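Local structure of Vlm2 (Streptomyces tsusimaensis, 6ECB) at residues Gly104-His110 / Pro131-Leu137; Ile167-Gln173 / Leu189-Arg193; Ile237-Arg241 / Leu288-Cys293. The protein is a nonribosomal peptide synthetase of valinomycin biosynthesis, represented here by its thioesterase domain, which probably releases the depsipeptide product from its phosphopantetheine-bound thioester. One frame throughout, in Å; residues are numbered along the deposited sequence.

Contact 1: residues Gly104-His110 / Pro131-Leu137; sequences GVYIGGH and PKGLIIL
Parallel pairing of neighbouring strands in the central sheet of an alpha/beta-hydrolase domain joins Gly104-His110 to Pro131-Leu137, the two strands of a right-handed beta-alpha-beta crossover whose helix is 112-126. Five backbone hydrogen bonds hold the pair, from Lys132 N to Val105 O at the entrance to Leu137 N to Gly109 O at the end. On the helix side Ile107 and Leu134 lie side by side, branched residues suited to packing against Ala117, and Ile107 CG1 also meets Pro131 CG at 3.8 Å. Glycine at Gly108 suits the close pass of Ile135 O, which makes a CA-H...O contact 3.1 Å from Gly108 CA. Just beyond His110 the chain reaches Ser111, consistent with a nucleophile elbow, while His110 NE2 hydrogen-bonds to His273 O.

On the other face, with Ile135, Tyr106 places its ring between two CH-pi contacts: Ile135 CD1 lies over one side, 4.0 Å from the centroid, and Lys132 CG over the opposite one at 4.2 Å. The lysine, with CG opposite its backbone N (chi1 -173°), passes its methylenes obliquely over the ring towards the hydroxyl, which hydrogen-bonds to Cys293 O. At the phenol end, Lys132 CE stands 3.3 Å from Tyr106 OH.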
ATOM      1  N   GLY A 104     -15.867 -12.218  -2.836  1.00 20.70           N
ATOM      2  CA  GLY A 104     -14.645 -12.975  -2.994  1.00 22.56           C
ATOM      3  C   GLY A 104     -13.386 -12.145  -3.157  1.00 23.25           C
ATOM      4  O   GLY A 104     -12.322 -12.719  -3.428  1.00 25.17           O
ATOM      5  N   VAL A 105     -13.469 -10.817  -3.040  1.00 19.13           N
ATOM      6  CA  VAL A 105     -12.321  -9.940  -3.281  1.00 17.91           C
ATOM      7  C   VAL A 105     -12.160  -9.003  -2.094  1.00 17.74           C
ATOM      8  O   VAL A 105     -13.072  -8.231  -1.778  1.00 17.63           O
ATOM      9  CB  VAL A 105     -12.486  -9.114  -4.570  1.00 19.87           C
ATOM     10  CG1 VAL A 105     -11.239  -8.253  -4.802  1.00 19.16           C
ATOM     11  CG2 VAL A 105     -12.734 -10.033  -5.737  1.00 22.11           C
ATOM     12  N   TYR A 106     -10.997  -9.056  -1.456  1.00 15.57           N
ATOM     13  CA  TYR A 106     -10.641  -8.126  -0.405  1.00 16.11           C
ATOM     14  C   TYR A 106     -10.105  -6.828  -0.983  1.00 16.65           C
ATOM     15  O   TYR A 106      -9.525  -6.799  -2.075  1.00 16.39           O
ATOM     16  CB  TYR A 106      -9.539  -8.692   0.472  1.00 16.15           C
ATOM     17  CG  TYR A 106      -9.886  -9.901   1.280  1.00 17.65           C
ATOM     18  CD1 TYR A 106     -10.431  -9.765   2.544  1.00 19.69           C
ATOM     19  CD2 TYR A 106      -9.640 -11.179   0.792  1.00 19.35           C
ATOM     20  CE1 TYR A 106     -10.725 -10.888   3.329  1.00 20.62           C
ATOM     21  CE2 TYR A 106      -9.922 -12.323   1.564  1.00 20.07           C
ATOM     22  CZ  TYR A 106     -10.473 -12.149   2.837  1.00 20.02           C
ATOM     23  OH  TYR A 106     -10.761 -13.232   3.622  1.00 22.94           O
ATOM     24  N   ILE A 107     -10.225  -5.766  -0.193  1.00 15.32           N
ATOM     25  CA  ILE A 107      -9.456  -4.550  -0.391  1.00 14.63           C
ATOM     26  C   ILE A 107      -8.385  -4.523   0.685  1.00 16.37           C
ATOM     27  O   ILE A 107      -8.671  -4.822   1.845  1.00 17.70           O
ATOM     28  CB  ILE A 107     -10.325  -3.279  -0.309  1.00 14.99           C
ATOM     29  CG1 ILE A 107     -11.623  -3.385  -1.126  1.00 16.98           C
ATOM     30  CG2 ILE A 107      -9.512  -2.088  -0.760  1.00 16.22           C
ATOM     31  CD1 ILE A 107     -11.488  -3.726  -2.590  1.00 18.07           C
ATOM     32  N   GLY A 108      -7.149  -4.153   0.317  1.00 16.16           N
ATOM     33  CA  GLY A 108      -6.079  -4.107   1.292  1.00 17.29           C
ATOM     34  C   GLY A 108      -5.185  -2.899   1.108  1.00 15.88           C
ATOM     35  O   GLY A 108      -5.187  -2.247   0.062  1.00 16.89           O
ATOM     36  N   GLY A 109      -4.405  -2.620   2.148  1.00 14.36           N
ATOM     37  CA  GLY A 109      -3.415  -1.558   2.030  1.00 15.27           C
ATOM     38  C   GLY A 109      -2.462  -1.443   3.193  1.00 15.14           C
ATOM     39  O   GLY A 109      -2.810  -1.768   4.332  1.00 16.56           O
ATOM     40  N   HIS A 110      -1.258  -0.957   2.899  1.00 16.26           N
ATOM     41  CA  HIS A 110      -0.217  -0.689   3.876  1.00 15.97           C
ATOM     42  C   HIS A 110      -0.021   0.816   3.984  1.00 16.42           C
ATOM     43  O   HIS A 110      -0.082   1.525   2.983  1.00 15.68           O
ATOM     44  CB  HIS A 110       1.087  -1.355   3.418  1.00 15.56           C
ATOM     45  CG  HIS A 110       2.258  -1.167   4.331  1.00 18.38           C
ATOM     46  ND1 HIS A 110       3.258  -0.254   4.062  1.00 20.61           N
ATOM     47  CD2 HIS A 110       2.630  -1.809   5.465  1.00 19.12           C
ATOM     48  CE1 HIS A 110       4.189  -0.328   4.999  1.00 21.59           C
ATOM     49  NE2 HIS A 110       3.842  -1.272   5.856  1.00 19.71           N
ATOM     50  N   PRO A 131     -17.025  -5.843  -1.059  1.00 17.55           N
ATOM     51  CA  PRO A 131     -15.816  -6.668  -0.940  1.00 18.55           C
ATOM     52  C   PRO A 131     -15.978  -7.686   0.182  1.00 21.43           C
ATOM     53  O   PRO A 131     -16.802  -7.536   1.093  1.00 19.43           O
ATOM     54  CB  PRO A 131     -14.715  -5.650  -0.612  1.00 17.13           C
ATOM     55  CG  PRO A 131     -15.276  -4.308  -1.049  1.00 16.91           C
ATOM     56  CD  PRO A 131     -16.761  -4.434  -0.741  1.00 16.77           C
ATOM     57  N   LYS A 132     -15.139  -8.718   0.115  1.00 19.04           N
ATOM     58  CA  LYS A 132     -15.115  -9.756   1.135  1.00 17.87           C
ATOM     59  C   LYS A 132     -14.670  -9.229   2.492  1.00 19.33           C
ATOM     60  O   LYS A 132     -15.130  -9.724   3.523  1.00 19.91           O
ATOM     61  CB  LYS A 132     -14.185 -10.872   0.674  1.00 19.81           C
ATOM     62  CG  LYS A 132     -14.184 -12.099   1.557  1.00 22.43           C
ATOM     63  CD  LYS A 132     -13.408 -13.206   0.868  1.00 22.17           C
ATOM     64  CE  LYS A 132     -13.194 -14.370   1.785  1.00 34.67           C
ATOM     65  NZ  LYS A 132     -14.466 -14.996   2.070  1.00 32.28           N
ATOM     66  N   GLY A 133     -13.790  -8.239   2.513  1.00 18.92           N
ATOM     67  CA  GLY A 133     -13.228  -7.738   3.757  1.00 18.05           C
ATOM     68  C   GLY A 133     -12.195  -6.682   3.450  1.00 16.35           C
ATOM     69  O   GLY A 133     -11.846  -6.433   2.287  1.00 15.86           O
ATOM     70  N   LEU A 134     -11.725  -6.053   4.515  1.00 16.50           N
ATOM     71  CA  LEU A 134     -10.656  -5.067   4.450  1.00 16.11           C
ATOM     72  C   LEU A 134      -9.439  -5.612   5.179  1.00 14.75           C
ATOM     73  O   LEU A 134      -9.542  -6.029   6.335  1.00 17.98           O
ATOM     74  CB  LEU A 134     -11.094  -3.750   5.078  1.00 18.56           C
ATOM     75  CG  LEU A 134     -10.029  -2.674   5.267  1.00 16.65           C
ATOM     76  CD1 LEU A 134      -9.627  -2.108   3.912  1.00 16.97           C
ATOM     77  CD2 LEU A 134     -10.587  -1.555   6.131  1.00 18.50           C
ATOM     78  N   ILE A 135      -8.290  -5.610   4.496  1.00 15.19           N
ATOM     79  CA  ILE A 135      -7.022  -6.051   5.054  1.00 16.00           C
ATOM     80  C   ILE A 135      -6.167  -4.809   5.295  1.00 15.68           C
ATOM     81  O   ILE A 135      -5.748  -4.132   4.342  1.00 16.63           O
ATOM     82  CB  ILE A 135      -6.320  -7.039   4.117  1.00 17.85           C
ATOM     83  CG1 ILE A 135      -7.167  -8.305   3.999  1.00 18.65           C
ATOM     84  CG2 ILE A 135      -4.864  -7.307   4.561  1.00 17.63           C
ATOM     85  CD1 ILE A 135      -6.671  -9.296   2.950  1.00 23.83           C
ATOM     86  N   ILE A 136      -5.883  -4.524   6.563  1.00 16.33           N
ATOM     87  CA  ILE A 136      -5.021  -3.412   6.957  1.00 16.43           C
ATOM     88  C   ILE A 136      -3.650  -3.975   7.313  1.00 16.55           C
ATOM     89  O   ILE A 136      -3.514  -4.843   8.191  1.00 18.20           O
ATOM     90  CB  ILE A 136      -5.609  -2.622   8.137  1.00 15.05           C
ATOM     91  CG1 ILE A 136      -6.918  -1.927   7.735  1.00 15.10           C
ATOM     92  CG2 ILE A 136      -4.556  -1.633   8.684  1.00 16.99           C
ATOM     93  CD1 ILE A 136      -6.779  -0.890   6.642  1.00 17.48           C
ATOM     94  N   LEU A 137      -2.615  -3.454   6.655  1.00 16.51           N
ATOM     95  CA  LEU A 137      -1.244  -3.882   6.911  1.00 15.66           C
ATOM     96  C   LEU A 137      -0.544  -2.808   7.747  1.00 16.65           C
ATOM     97  O   LEU A 137      -0.067  -1.792   7.230  1.00 18.31           O
ATOM     98  CB  LEU A 137      -0.513  -4.142   5.602  1.00 17.65           C
ATOM     99  CG  LEU A 137      -1.112  -5.258   4.746  1.00 17.41           C
ATOM    100  CD1 LEU A 137      -0.300  -5.360   3.452  1.00 19.06           C
ATOM    101  CD2 LEU A 137      -1.143  -6.595   5.464  1.00 20.99           C
TER

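Contact 2: residues Ile167-Gln173 / Leu189-Arg193; sequences IGGMLDQ and LLLDR
A single water bridges this contact of mixed polar and apolar character: it accepts a hydrogen bond from Arg193 NE at 2.8 Å, lying at the edge of the guanidinium, and apparently donates one to Asp172 O at 3.0 Å. It thereby ties the turn after helix 167-170 to helix 183-194, both within the helical insertion between strands 134-137 and 237-241, consistent with the lid of thioesterase domains of the alpha/beta-hydrolase fold. That turn is a Schellman motif, with Asp172 at the positive-phi C-prime position and Gln173 N bonded back to Gly168 O.

Away from the water, Leu190 packs its two methyls against Ile167-Gln173. Leu190 CD1 meets Ile167 CG2 at 3.6 Å, and its CD2 reaches Gly168 CA at 4.0 Å. Leu171 adds a longer apolar touch through CD1 to Leu190 CB.

Gln173 bends at chi2 (-79°), which lays its amide beside Arg193: OE1 sits 3.5 Å from Arg193 CG, and the amide and guanidinium planes stand 83° apart. The long arginine suits this border because its methylenes pack while its charged end turns to polar partners; NH1 forms a salt bridge with Asp197. The chemistry thus divides: leucine and isoleucine seal the inner side, and the arginine joins the turn through water.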
ATOM      1  N   ILE A 167      11.171   4.238  -0.905  1.00 29.64           N
ATOM      2  CA  ILE A 167      11.453   3.328  -2.013  1.00 27.04           C
ATOM      3  C   ILE A 167      12.831   2.680  -1.861  1.00 33.92           C
ATOM      4  O   ILE A 167      13.030   1.536  -2.289  1.00 34.30           O
ATOM      5  CB  ILE A 167      11.277   4.055  -3.365  1.00 31.31           C
ATOM      6  CG1 ILE A 167      11.392   3.053  -4.516  1.00 41.99           C
ATOM      7  CG2 ILE A 167      12.280   5.216  -3.513  1.00 30.66           C
ATOM      8  CD1 ILE A 167      10.622   3.467  -5.736  1.00 45.59           C
ATOM      9  N   GLY A 168      13.804   3.373  -1.254  1.00 30.97           N
ATOM     10  CA  GLY A 168      15.054   2.711  -0.917  1.00 34.13           C
ATOM     11  C   GLY A 168      14.820   1.443  -0.113  1.00 38.42           C
ATOM     12  O   GLY A 168      15.437   0.403  -0.366  1.00 39.96           O
ATOM     13  N   GLY A 169      13.904   1.509   0.849  1.00 36.67           N
ATOM     14  CA  GLY A 169      13.522   0.314   1.580  1.00 46.98           C
ATOM     15  C   GLY A 169      12.838  -0.702   0.688  1.00 44.21           C
ATOM     16  O   GLY A 169      13.210  -1.879   0.676  1.00 49.82           O
ATOM     17  N   MET A 170      11.835  -0.259  -0.086  1.00 30.15           N
ATOM     18  CA  MET A 170      11.102  -1.174  -0.958  1.00 36.37           C
ATOM     19  C   MET A 170      12.058  -1.954  -1.858  1.00 36.83           C
ATOM     20  O   MET A 170      11.725  -3.061  -2.295  1.00 43.84           O
ATOM     21  CB  MET A 170      10.075  -0.415  -1.826  1.00 34.45           C
ATOM     22  CG  MET A 170       8.830   0.166  -1.108  1.00 42.55           C
ATOM     23  SD  MET A 170       7.832   1.208  -2.233  1.00 37.29           S
ATOM     24  CE  MET A 170       6.584   1.918  -1.155  1.00 64.59           C
ATOM     25  N   LEU A 171      13.247  -1.399  -2.141  1.00 30.31           N
ATOM     26  CA  LEU A 171      14.206  -2.013  -3.051  1.00 34.12           C
ATOM     27  C   LEU A 171      15.381  -2.674  -2.329  1.00 51.07           C
ATOM     28  O   LEU A 171      16.418  -2.919  -2.953  1.00 53.23           O
ATOM     29  CB  LEU A 171      14.728  -0.977  -4.051  1.00 32.30           C
ATOM     30  CG  LEU A 171      13.682  -0.477  -5.064  1.00 36.12           C
ATOM     31  CD1 LEU A 171      14.259   0.619  -5.968  1.00 38.45           C
ATOM     32  CD2 LEU A 171      13.154  -1.633  -5.918  1.00 54.97           C
ATOM     33  N   ASP A 172      15.240  -2.969  -1.036  1.00 55.74           N
ATOM     34  CA  ASP A 172      16.277  -3.677  -0.270  1.00 53.96           C
ATOM     35  C   ASP A 172      17.635  -2.981  -0.382  1.00 56.46           C
ATOM     36  O   ASP A 172      18.684  -3.613  -0.521  1.00 43.51           O
ATOM     37  CB  ASP A 172      16.370  -5.143  -0.713  1.00 74.09           C
ATOM     38  CG  ASP A 172      15.247  -6.004  -0.134  1.00 86.34           C
ATOM     39  OD1 ASP A 172      15.284  -6.281   1.086  1.00 89.10           O
ATOM     40  OD2 ASP A 172      14.321  -6.391  -0.888  1.00 78.15           O
ATOM     41  N   GLN A 173      17.629  -1.661  -0.290  1.00 36.72           N
ATOM     42  CA  GLN A 173      18.846  -0.888  -0.444  1.00 38.71           C
ATOM     43  C   GLN A 173      19.449  -0.511   0.907  1.00 34.71           C
ATOM     44  O   GLN A 173      18.789  -0.529   1.948  1.00 51.23           O
ATOM     45  CB  GLN A 173      18.569   0.374  -1.268  1.00 49.67           C
ATOM     46  CG  GLN A 173      18.264   0.061  -2.711  1.00 41.63           C
ATOM     47  CD  GLN A 173      19.509  -0.230  -3.507  1.00 40.38           C
ATOM     48  OE1 GLN A 173      19.827  -1.390  -3.809  1.00 53.11           O
ATOM     49  NE2 GLN A 173      20.239   0.825  -3.852  1.00 41.94           N
ATOM     50  N   LEU A 189      21.423   5.261  -8.001  1.00 36.72           N
ATOM     51  CA  LEU A 189      21.627   3.954  -7.374  1.00 45.82           C
ATOM     52  C   LEU A 189      20.347   3.135  -7.395  1.00 47.91           C
ATOM     53  O   LEU A 189      20.381   1.920  -7.612  1.00 43.05           O
ATOM     54  CB  LEU A 189      22.111   4.104  -5.934  1.00 40.44           C
ATOM     55  CG  LEU A 189      23.557   4.528  -5.691  1.00 46.84           C
ATOM     56  CD1 LEU A 189      23.809   4.480  -4.193  1.00 47.34           C
ATOM     57  CD2 LEU A 189      24.523   3.634  -6.438  1.00 50.66           C
ATOM     58  N   LEU A 190      19.203   3.774  -7.152  1.00 34.63           N
ATOM     59  CA  LEU A 190      17.952   3.039  -7.214  1.00 29.13           C
ATOM     60  C   LEU A 190      17.706   2.505  -8.620  1.00 40.04           C
ATOM     61  O   LEU A 190      17.269   1.362  -8.789  1.00 34.85           O
ATOM     62  CB  LEU A 190      16.779   3.917  -6.767  1.00 31.42           C
ATOM     63  CG  LEU A 190      16.838   4.471  -5.344  1.00 46.49           C
ATOM     64  CD1 LEU A 190      15.552   5.215  -5.038  1.00 34.47           C
ATOM     65  CD2 LEU A 190      17.066   3.366  -4.318  1.00 43.00           C
ATOM     66  N   LEU A 191      17.969   3.321  -9.645  1.00 31.46           N
ATOM     67  CA  LEU A 191      17.770   2.864 -11.017  1.00 44.11           C
ATOM     68  C   LEU A 191      18.736   1.732 -11.349  1.00 31.85           C
ATOM     69  O   LEU A 191      18.354   0.740 -11.983  1.00 41.67           O
ATOM     70  CB  LEU A 191      17.936   4.039 -11.986  1.00 39.43           C
ATOM     71  CG  LEU A 191      16.906   5.159 -11.807  1.00 41.62           C
ATOM     72  CD1 LEU A 191      17.251   6.372 -12.659  1.00 46.75           C
ATOM     73  CD2 LEU A 191      15.528   4.655 -12.155  1.00 38.74           C
ATOM     74  N   ASP A 192      19.990   1.865 -10.919  1.00 32.35           N
ATOM     75  CA  ASP A 192      20.969   0.801 -11.118  1.00 33.43           C
ATOM     76  C   ASP A 192      20.470  -0.519 -10.531  1.00 35.85           C
ATOM     77  O   ASP A 192      20.669  -1.593 -11.117  1.00 46.60           O
ATOM     78  CB  ASP A 192      22.287   1.207 -10.471  1.00 34.79           C
ATOM     79  CG  ASP A 192      23.037   2.267 -11.265  1.00 54.62           C
ATOM     80  OD1 ASP A 192      22.669   2.529 -12.432  1.00 49.83           O
ATOM     81  OD2 ASP A 192      24.001   2.834 -10.711  1.00 45.28           O
ATOM     82  N   ARG A 193      19.847  -0.455  -9.359  1.00 36.22           N
ATOM     83  CA  ARG A 193      19.287  -1.644  -8.720  1.00 31.84           C
ATOM     84  C   ARG A 193      18.081  -2.180  -9.481  1.00 52.80           C
ATOM     85  O   ARG A 193      17.877  -3.397  -9.548  1.00 36.40           O
ATOM     86  CB  ARG A 193      18.914  -1.300  -7.276  1.00 35.84           C
ATOM     87  CG  ARG A 193      17.888  -2.241  -6.595  1.00 48.74           C
ATOM     88  CD  ARG A 193      18.410  -3.673  -6.394  1.00 63.82           C
ATOM     89  NE  ARG A 193      17.415  -4.519  -5.730  1.00 71.81           N
ATOM     90  CZ  ARG A 193      16.337  -5.026  -6.328  1.00 87.81           C
ATOM     91  NH1 ARG A 193      16.108  -4.785  -7.614  1.00 77.97           N
ATOM     92  NH2 ARG A 193      15.479  -5.773  -5.640  1.00 94.29           N
TER
HETATM   93  O   HOH W   1      18.923  -4.525  -3.353  1.00 63.05           O

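Contact 3: residues Ile237-Arg241 / Leu288-Cys293; sequences IHVFR and LLDRHC
Phe240 reaches from strand 237-241 to helix 281-293, and its CB bond points toward the helix. With CG opposite the carbonyl carbon (chi1 -65°), the ring slides under Leu289 CD1. This methyl lies almost exactly above the centre of the face, 3.5 Å from the centroid and 3° off the normal, so all six ring carbons of Phe240 lie 3.7 to 3.8 Å from Leu289 CD1. Farther out, CE2 approaches Leu288 O at 3.9 Å. At the tip, beside His292 CB, Phe240 CZ stands 4.0 Å from Cys293 SG, which lies at the ring edge. Replacing the ring by the methyl of alanine would probably take the aromatic face from beneath Leu289 CD1 and open a gap between strand and helix.

The same sulfur sits over the His238 ring, 3.6 Å from its centroid, a sulfur-aromatic contact; small, polarisable cysteine can serve both rings. One water is hydrogen-bonded to His238 NE2 and to His292 ND1, each at 3.0 Å, so histidine provides both a flat packing surface and a polar edge. The helix runs roughly antiparallel to the strand, their axes 10.6 Å apart, and Phe240 is flanked within the sheet by Ile135 and Leu137 of strand 134-137 and Val267 of strand 264-268.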
ATOM      1  N   ILE A 237     -12.943  -6.561   9.043  1.00 18.48           N
ATOM      2  CA  ILE A 237     -11.617  -5.967   8.961  1.00 17.92           C
ATOM      3  C   ILE A 237     -10.619  -6.928   9.594  1.00 21.05           C
ATOM      4  O   ILE A 237     -10.872  -7.471  10.678  1.00 20.34           O
ATOM      5  CB  ILE A 237     -11.583  -4.609   9.666  1.00 18.99           C
ATOM      6  CG1 ILE A 237     -12.636  -3.697   9.082  1.00 19.82           C
ATOM      7  CG2 ILE A 237     -10.205  -4.006   9.560  1.00 19.24           C
ATOM      8  CD1 ILE A 237     -12.699  -2.367   9.752  1.00 21.46           C
ATOM      9  N   HIS A 238      -9.489  -7.150   8.910  1.00 18.01           N
ATOM     10  CA  HIS A 238      -8.363  -7.901   9.453  1.00 17.74           C
ATOM     11  C   HIS A 238      -7.188  -6.951   9.524  1.00 20.04           C
ATOM     12  O   HIS A 238      -6.799  -6.397   8.496  1.00 18.10           O
ATOM     13  CB  HIS A 238      -7.953  -9.078   8.582  1.00 20.31           C
ATOM     14  CG  HIS A 238      -8.731 -10.323   8.848  1.00 29.97           C
ATOM     15  ND1 HIS A 238      -9.986 -10.506   8.329  1.00 26.86           N
ATOM     16  CD2 HIS A 238      -8.459 -11.427   9.594  1.00 46.19           C
ATOM     17  CE1 HIS A 238     -10.456 -11.676   8.718  1.00 32.43           C
ATOM     18  NE2 HIS A 238      -9.550 -12.257   9.495  1.00 33.18           N
ATOM     19  N   VAL A 239      -6.633  -6.768  10.716  1.00 18.97           N
ATOM     20  CA  VAL A 239      -5.515  -5.863  10.956  1.00 19.53           C
ATOM     21  C   VAL A 239      -4.293  -6.724  11.257  1.00 21.28           C
ATOM     22  O   VAL A 239      -4.294  -7.487  12.228  1.00 22.38           O
ATOM     23  CB  VAL A 239      -5.808  -4.928  12.143  1.00 18.98           C
ATOM     24  CG1 VAL A 239      -4.648  -3.964  12.401  1.00 20.42           C
ATOM     25  CG2 VAL A 239      -7.115  -4.158  11.937  1.00 21.21           C
ATOM     26  N   PHE A 240      -3.260  -6.611  10.444  1.00 19.05           N
ATOM     27  CA  PHE A 240      -2.011  -7.337  10.636  1.00 21.78           C
ATOM     28  C   PHE A 240      -1.001  -6.311  11.127  1.00 20.12           C
ATOM     29  O   PHE A 240      -0.691  -5.361  10.403  1.00 21.88           O
ATOM     30  CB  PHE A 240      -1.551  -7.999   9.326  1.00 20.82           C
ATOM     31  CG  PHE A 240      -2.496  -9.064   8.841  1.00 18.92           C
ATOM     32  CD1 PHE A 240      -3.614  -8.724   8.075  1.00 21.60           C
ATOM     33  CD2 PHE A 240      -2.305 -10.387   9.187  1.00 21.25           C
ATOM     34  CE1 PHE A 240      -4.504  -9.692   7.674  1.00 19.98           C
ATOM     35  CE2 PHE A 240      -3.200 -11.370   8.782  1.00 23.14           C
ATOM     36  CZ  PHE A 240      -4.306 -11.010   8.015  1.00 21.97           C
ATOM     37  N   ARG A 241      -0.504  -6.494  12.353  1.00 22.22           N
ATOM     38  CA  ARG A 241       0.320  -5.467  12.976  1.00 20.98           C
ATOM     39  C   ARG A 241       1.647  -6.038  13.443  1.00 19.25           C
ATOM     40  O   ARG A 241       1.697  -7.103  14.073  1.00 24.09           O
ATOM     41  CB  ARG A 241      -0.398  -4.817  14.178  1.00 24.51           C
ATOM     42  CG  ARG A 241      -0.892  -5.815  15.173  1.00 24.91           C
ATOM     43  CD  ARG A 241      -1.299  -5.163  16.504  1.00 29.40           C
ATOM     44  NE  ARG A 241      -2.028  -6.111  17.338  1.00 28.68           N
ATOM     45  CZ  ARG A 241      -2.950  -5.776  18.235  1.00 27.18           C
ATOM     46  NH1 ARG A 241      -3.256  -4.499  18.460  1.00 28.66           N
ATOM     47  NH2 ARG A 241      -3.568  -6.723  18.908  1.00 30.76           N
ATOM     48  N   LEU A 288       0.515 -15.781   7.137  1.00 22.40           N
ATOM     49  CA  LEU A 288      -0.557 -15.388   8.046  1.00 24.96           C
ATOM     50  C   LEU A 288      -1.763 -14.826   7.298  1.00 23.82           C
ATOM     51  O   LEU A 288      -2.913 -15.078   7.696  1.00 22.48           O
ATOM     52  CB  LEU A 288      -0.009 -14.385   9.066  1.00 24.86           C
ATOM     53  CG  LEU A 288       0.891 -15.056  10.106  1.00 31.24           C
ATOM     54  CD1 LEU A 288       1.754 -14.056  10.857  1.00 31.71           C
ATOM     55  CD2 LEU A 288       0.057 -15.850  11.076  1.00 34.14           C
ATOM     56  N   LEU A 289      -1.541 -14.048   6.233  1.00 20.53           N
ATOM     57  CA  LEU A 289      -2.671 -13.633   5.394  1.00 20.60           C
ATOM     58  C   LEU A 289      -3.354 -14.845   4.785  1.00 21.26           C
ATOM     59  O   LEU A 289      -4.590 -14.918   4.730  1.00 21.56           O
ATOM     60  CB  LEU A 289      -2.226 -12.703   4.262  1.00 20.55           C
ATOM     61  CG  LEU A 289      -2.432 -11.215   4.404  1.00 24.88           C
ATOM     62  CD1 LEU A 289      -1.560 -10.711   5.533  1.00 30.51           C
ATOM     63  CD2 LEU A 289      -2.081 -10.509   3.088  1.00 26.83           C
ATOM     64  N   ASP A 290      -2.562 -15.805   4.311  1.00 21.65           N
ATOM     65  CA  ASP A 290      -3.140 -17.029   3.772  1.00 21.81           C
ATOM     66  C   ASP A 290      -4.000 -17.718   4.819  1.00 24.42           C
ATOM     67  O   ASP A 290      -5.125 -18.150   4.537  1.00 24.27           O
ATOM     68  CB  ASP A 290      -2.051 -17.994   3.312  1.00 24.52           C
ATOM     69  CG  ASP A 290      -1.435 -17.639   1.974  1.00 25.21           C
ATOM     70  OD1 ASP A 290      -2.006 -16.857   1.198  1.00 24.71           O
ATOM     71  OD2 ASP A 290      -0.340 -18.206   1.688  1.00 23.88           O
ATOM     72  N   ARG A 291      -3.470 -17.848   6.036  1.00 24.24           N
ATOM     73  CA  ARG A 291      -4.168 -18.599   7.077  1.00 25.67           C
ATOM     74  C   ARG A 291      -5.455 -17.908   7.497  1.00 25.52           C
ATOM     75  O   ARG A 291      -6.482 -18.570   7.703  1.00 26.63           O
ATOM     76  CB  ARG A 291      -3.259 -18.771   8.294  1.00 25.55           C
ATOM     77  CG  ARG A 291      -3.922 -19.482   9.477  1.00 42.81           C
ATOM     78  CD  ARG A 291      -2.974 -19.548  10.683  1.00 62.72           C
ATOM     79  NE  ARG A 291      -1.609 -19.897  10.281  1.00 74.39           N
ATOM     80  CZ  ARG A 291      -0.535 -19.745  11.051  1.00 82.41           C
ATOM     81  NH1 ARG A 291      -0.654 -19.253  12.281  1.00 85.13           N
ATOM     82  NH2 ARG A 291       0.663 -20.080  10.588  1.00 80.77           N
ATOM     83  N   HIS A 292      -5.405 -16.586   7.677  1.00 22.79           N
ATOM     84  CA  HIS A 292      -6.530 -15.851   8.227  1.00 23.67           C
ATOM     85  C   HIS A 292      -7.535 -15.404   7.182  1.00 26.36           C
ATOM     86  O   HIS A 292      -8.725 -15.284   7.510  1.00 24.76           O
ATOM     87  CB  HIS A 292      -6.033 -14.638   9.008  1.00 25.38           C
ATOM     88  CG  HIS A 292      -5.399 -15.000  10.304  1.00 31.30           C
ATOM     89  ND1 HIS A 292      -6.127 -15.176  11.463  1.00 32.90           N
ATOM     90  CD2 HIS A 292      -4.108 -15.235  10.628  1.00 29.84           C
ATOM     91  CE1 HIS A 292      -5.307 -15.502  12.445  1.00 38.61           C
ATOM     92  NE2 HIS A 292      -4.077 -15.545  11.967  1.00 33.66           N
ATOM     93  N   CYS A 293      -7.101 -15.166   5.945  1.00 21.23           N
ATOM     94  CA  CYS A 293      -7.951 -14.571   4.924  1.00 20.90           C
ATOM     95  C   CYS A 293      -8.045 -15.359   3.636  1.00 22.26           C
ATOM     96  O   CYS A 293      -8.980 -15.122   2.866  1.00 20.85           O
ATOM     97  CB  CYS A 293      -7.467 -13.159   4.584  1.00 21.52           C
ATOM     98  SG  CYS A 293      -7.599 -12.024   5.994  1.00 22.56           S
TER
HETATM   99  O   HOH W   2      -9.059 -14.722  11.215  1.00 35.22           O

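From the N terminus, contact 1 comes first, closing the loop of 20 residues that holds helix 112-126. Contact 2 follows, closing a shorter, mostly helical excursion between Gln173 and Leu189. Contact 3 spans the longest interval, from strand 237-241 through strand 264-268 to the last helix. The three stand in series, neither nested nor crossed. Contacts 1 and 3 join directly, with centres 9 Å apart: strands 134-137 and 237-241 are neighbours, and the final helix lies on the face of the sheet bearing Tyr106. Contact 2 belongs to a separate helical region, its centre 27 Å from that of contact 1 and on the opposite side of the chain's centre.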